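Local coordinates for VirX1 (Cyanophage Syn10, PDB 6QGM), which iodinates diverse substrates as a viral halogenase of the tryptophan halogenase family, probably flavin-dependent, at the interface of chains A and B. Sequence-based numbering; all coordinates share one arbitrary frame. Chains: chain A/B, VirX1.

Contact 1: the interface of chains A and B. Residues chain A 55, 58-59, 61; chain B 478-479, 482, 485.
B:Val482 sets both methyls of its isopropyl group against one face of the A-chain helix 52-59, and the remaining contacts are ranged around it. B:Val482 CG1 reaches towards A:Lys55, whose CG methylene lies 3.8 Å from it, the two side chains crossing at about a right angle. B:Val482 CG2 presses on the backbone one turn further along, 3.7 Å from the carbonyl carbon C of A:His58, and also meets the CB of that histidine. A:Leu59 closes the next side: its CD2 methyl lies 3.9 Å from B:Val482 CG2 and also faces the backbone of B:Lys478, one turn back on helix 477-484. At the other end of the apolar strip, CD1 of B:Leu479 touches A:Lys55 CE at 3.9 Å, so that lysine contributes its aliphatic stem to the packing. The A:His58 imidazole lies towards B:Lys485, which follows the B helix and makes a loose flank.

The polar rim is carried by B:Lys478. With CG trans to the main-chain nitrogen (chi1 -178°), its methylenes run past the C-terminal end of helix 52-59, B:Lys478 CE coming to 3.5 Å from the A:Leu59 carbonyl oxygen O. Carbonyls at such a helix end would be expected to favour a positive charge. B:Lys478 NZ goes on to A:Asp61, just beyond the helix and in a left-handed backbone conformation, and forms a salt bridge with A:Asp61 OD1 at 2.7 Å. It meets that oxygen on the syn side, 34° out of the carboxylate plane, and B:Lys478 NZ hydrogen-bonds A:Asp61 OD2 as well, at 3.0 Å, so the amine is shared by both oxygens.

The patch illustrates a common way of joining two helices: a small branched residue at the crossing, and a lysine whose stem packs while its tip finds charge. Here it joins different surfaces of two VirX1 copies and may help hold the deposited trimer together.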
# COMPACT_ATOMS: atom_id res chain seq x y z
N LYS A 55 29.03 -7.44 0.15
CA LYS A 55 28.98 -6.08 0.75
C LYS A 55 29.81 -6.06 2.03
O LYS A 55 30.60 -5.10 2.22
CB LYS A 55 27.55 -5.64 1.09
CG LYS A 55 27.43 -4.16 1.41
CD LYS A 55 26.18 -3.82 2.20
CE LYS A 55 25.54 -2.50 1.85
NZ LYS A 55 24.06 -2.62 1.85
N HIS A 58 33.52 -6.38 1.20
CA HIS A 58 33.98 -5.12 0.56
C HIS A 58 34.12 -4.04 1.63
O HIS A 58 35.13 -3.29 1.57
CB HIS A 58 33.05 -4.78 -0.61
CG HIS A 58 33.44 -5.42 -1.90
ND1 HIS A 58 34.37 -4.86 -2.76
CD2 HIS A 58 33.04 -6.56 -2.50
CE1 HIS A 58 34.52 -5.62 -3.81
NE2 HIS A 58 33.72 -6.66 -3.69
N LEU A 59 33.20 -3.98 2.60
CA LEU A 59 33.23 -3.01 3.73
C LEU A 59 34.48 -3.25 4.59
O LEU A 59 34.99 -2.26 5.17
CB LEU A 59 31.96 -3.14 4.57
CG LEU A 59 30.70 -2.47 4.01
CD1 LEU A 59 29.45 -2.99 4.69
CD2 LEU A 59 30.77 -0.97 4.17
N ASP A 61 37.32 -4.69 3.33
CA ASP A 61 38.46 -4.63 2.37
C ASP A 61 39.11 -6.01 2.19
O ASP A 61 40.31 -6.05 1.87
CB ASP A 61 39.53 -3.63 2.80
CG ASP A 61 39.14 -2.18 2.64
OD1 ASP A 61 38.67 -1.82 1.55
OD2 ASP A 61 39.33 -1.41 3.62
N LYS B 478 32.39 4.96 3.87
CA LYS B 478 32.84 3.63 3.43
C LYS B 478 31.66 2.85 2.83
O LYS B 478 31.89 1.97 1.95
CB LYS B 478 33.49 2.90 4.61
CG LYS B 478 34.05 1.53 4.28
CD LYS B 478 35.04 1.55 3.12
CE LYS B 478 35.51 0.17 2.72
NZ LYS B 478 36.99 0.08 2.56
N LEU B 479 30.45 3.18 3.27
CA LEU B 479 29.18 2.55 2.84
C LEU B 479 28.87 2.95 1.39
O LEU B 479 28.54 2.06 0.58
CB LEU B 479 28.07 3.03 3.78
CG LEU B 479 26.68 2.45 3.54
CD1 LEU B 479 26.75 0.94 3.34
CD2 LEU B 479 25.79 2.82 4.72
N VAL B 482 31.39 1.43 -1.23
CA VAL B 482 31.15 -0.02 -1.49
C VAL B 482 30.03 -0.17 -2.53
O VAL B 482 30.10 -1.12 -3.32
CB VAL B 482 30.88 -0.76 -0.17
CG1 VAL B 482 29.98 -1.97 -0.34
CG2 VAL B 482 32.19 -1.15 0.50
N LYS B 485 31.29 0.29 -6.10
CA LYS B 485 32.26 -0.76 -6.51
C LYS B 485 31.62 -1.72 -7.52
O LYS B 485 32.36 -2.28 -8.31
CB LYS B 485 32.83 -1.49 -5.29
CG LYS B 485 33.95 -0.74 -4.56
CD LYS B 485 35.35 -1.11 -5.03
CE LYS B 485 36.34 0.04 -5.00
NZ LYS B 485 37.11 0.12 -6.27

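Contact 2: the interface of chains A and B. Residues chain A 437-438, 440; chain B 436.
B:Arg436 meets A:Gln437 where both backbones are extended, whereas A:Lys438 turns to helical torsions, and the A:Gln437 carbonyl is presented to the arginine. The side chain of B:Arg436 does most of the touching. The B:Arg436 CG methylene lies 3.6 Å from the A:Gln437 carbonyl oxygen O, and the chain then carries the guanidinium past that oxygen towards A:Ser440. The NE-H points at the same oxygen in a weak hydrogen bond, 3.4 Å from B:Arg436 NE to A:Gln437 O. It is long but nearly straight, with 167° at the hydrogen, and the acceptor sits at the edge of the guanidinium, in its plane. The arginine thus meets the loop by an edge and by its aliphatic stem.

A:Lys438 packs through its backbone, its CA being 3.9 Å from B:Arg436 CG. Its side chain runs off away from the guanidinium, so the two positive groups do not face each other, and its CG passes near the main-chain nitrogen of B:Arg436. The amide of A:Gln437 likewise turns aside, leaving its main-chain carbonyl to make the contact. Further along, A:Ser440 holds its hydroxyl OG between its own N and carbonyl carbon (chi1 67°). That rotation brings A:Ser440 OG to 3.6 Å from B:Arg436 NH2, a polar neighbour, too far to be counted as a hydrogen bond.

As an example of recognition by main chain, the site shows an arginine following a partner loop chiefly through its main chain. Such a contact may depend more on the course of the backbone than on the identity of the partner residues. It buries little surface and rests on a weak bond, so its share in holding the copies together is probably modest; it may steady the segment leading into the A-chain helix 441-451 in the deposited trimer.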
# COMPACT_ATOMS: atom_id res chain seq x y z
N GLN A 437 -1.86 -6.91 5.19
CA GLN A 437 -0.76 -7.53 5.96
C GLN A 437 0.55 -6.84 5.59
O GLN A 437 0.73 -6.53 4.40
CB GLN A 437 -0.66 -9.02 5.64
CG GLN A 437 -1.43 -9.90 6.61
CD GLN A 437 -2.79 -9.33 6.95
OE1 GLN A 437 -3.01 -8.72 7.99
NE2 GLN A 437 -3.71 -9.53 6.04
N LYS A 438 1.43 -6.66 6.57
CA LYS A 438 2.83 -6.23 6.31
C LYS A 438 3.50 -7.25 5.40
O LYS A 438 4.13 -6.82 4.43
CB LYS A 438 3.62 -6.04 7.62
CG LYS A 438 3.18 -4.82 8.41
CD LYS A 438 4.22 -4.21 9.31
CE LYS A 438 3.66 -2.95 9.93
NZ LYS A 438 2.93 -3.18 11.21
N SER A 440 2.74 -9.76 2.72
CA SER A 440 1.63 -10.06 1.79
C SER A 440 2.15 -10.64 0.46
O SER A 440 1.46 -10.42 -0.56
CB SER A 440 0.81 -8.80 1.59
OG SER A 440 1.54 -7.80 0.91
N ARG B 436 -0.81 -3.61 8.03
CA ARG B 436 -0.25 -2.33 7.52
C ARG B 436 -1.05 -1.16 8.08
O ARG B 436 -2.29 -1.23 8.05
CB ARG B 436 -0.30 -2.27 5.99
CG ARG B 436 0.80 -3.05 5.31
CD ARG B 436 1.32 -2.45 4.02
NE ARG B 436 1.77 -3.53 3.16
CZ ARG B 436 2.39 -3.37 1.99
NH1 ARG B 436 2.65 -2.16 1.52
NH2 ARG B 436 2.74 -4.44 1.30

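The centres of the C-alpha atoms of contact 1 and contact 2 lie about 32 Å apart, and the two share neither residues nor secondary-structure elements. Contact 1 pairs two helices that come from distant parts of the sequence, whereas contact 2 brings corresponding stretches of both copies, just ahead of helix 441-451, side by side. Widely spaced and different in character, they may together limit rocking of one subunit on the other, with contact 2 adding little. The interface is not an exact two-fold, and the assembly holds three copies, which fits a trimer whose subunits offer different surfaces to their neighbours.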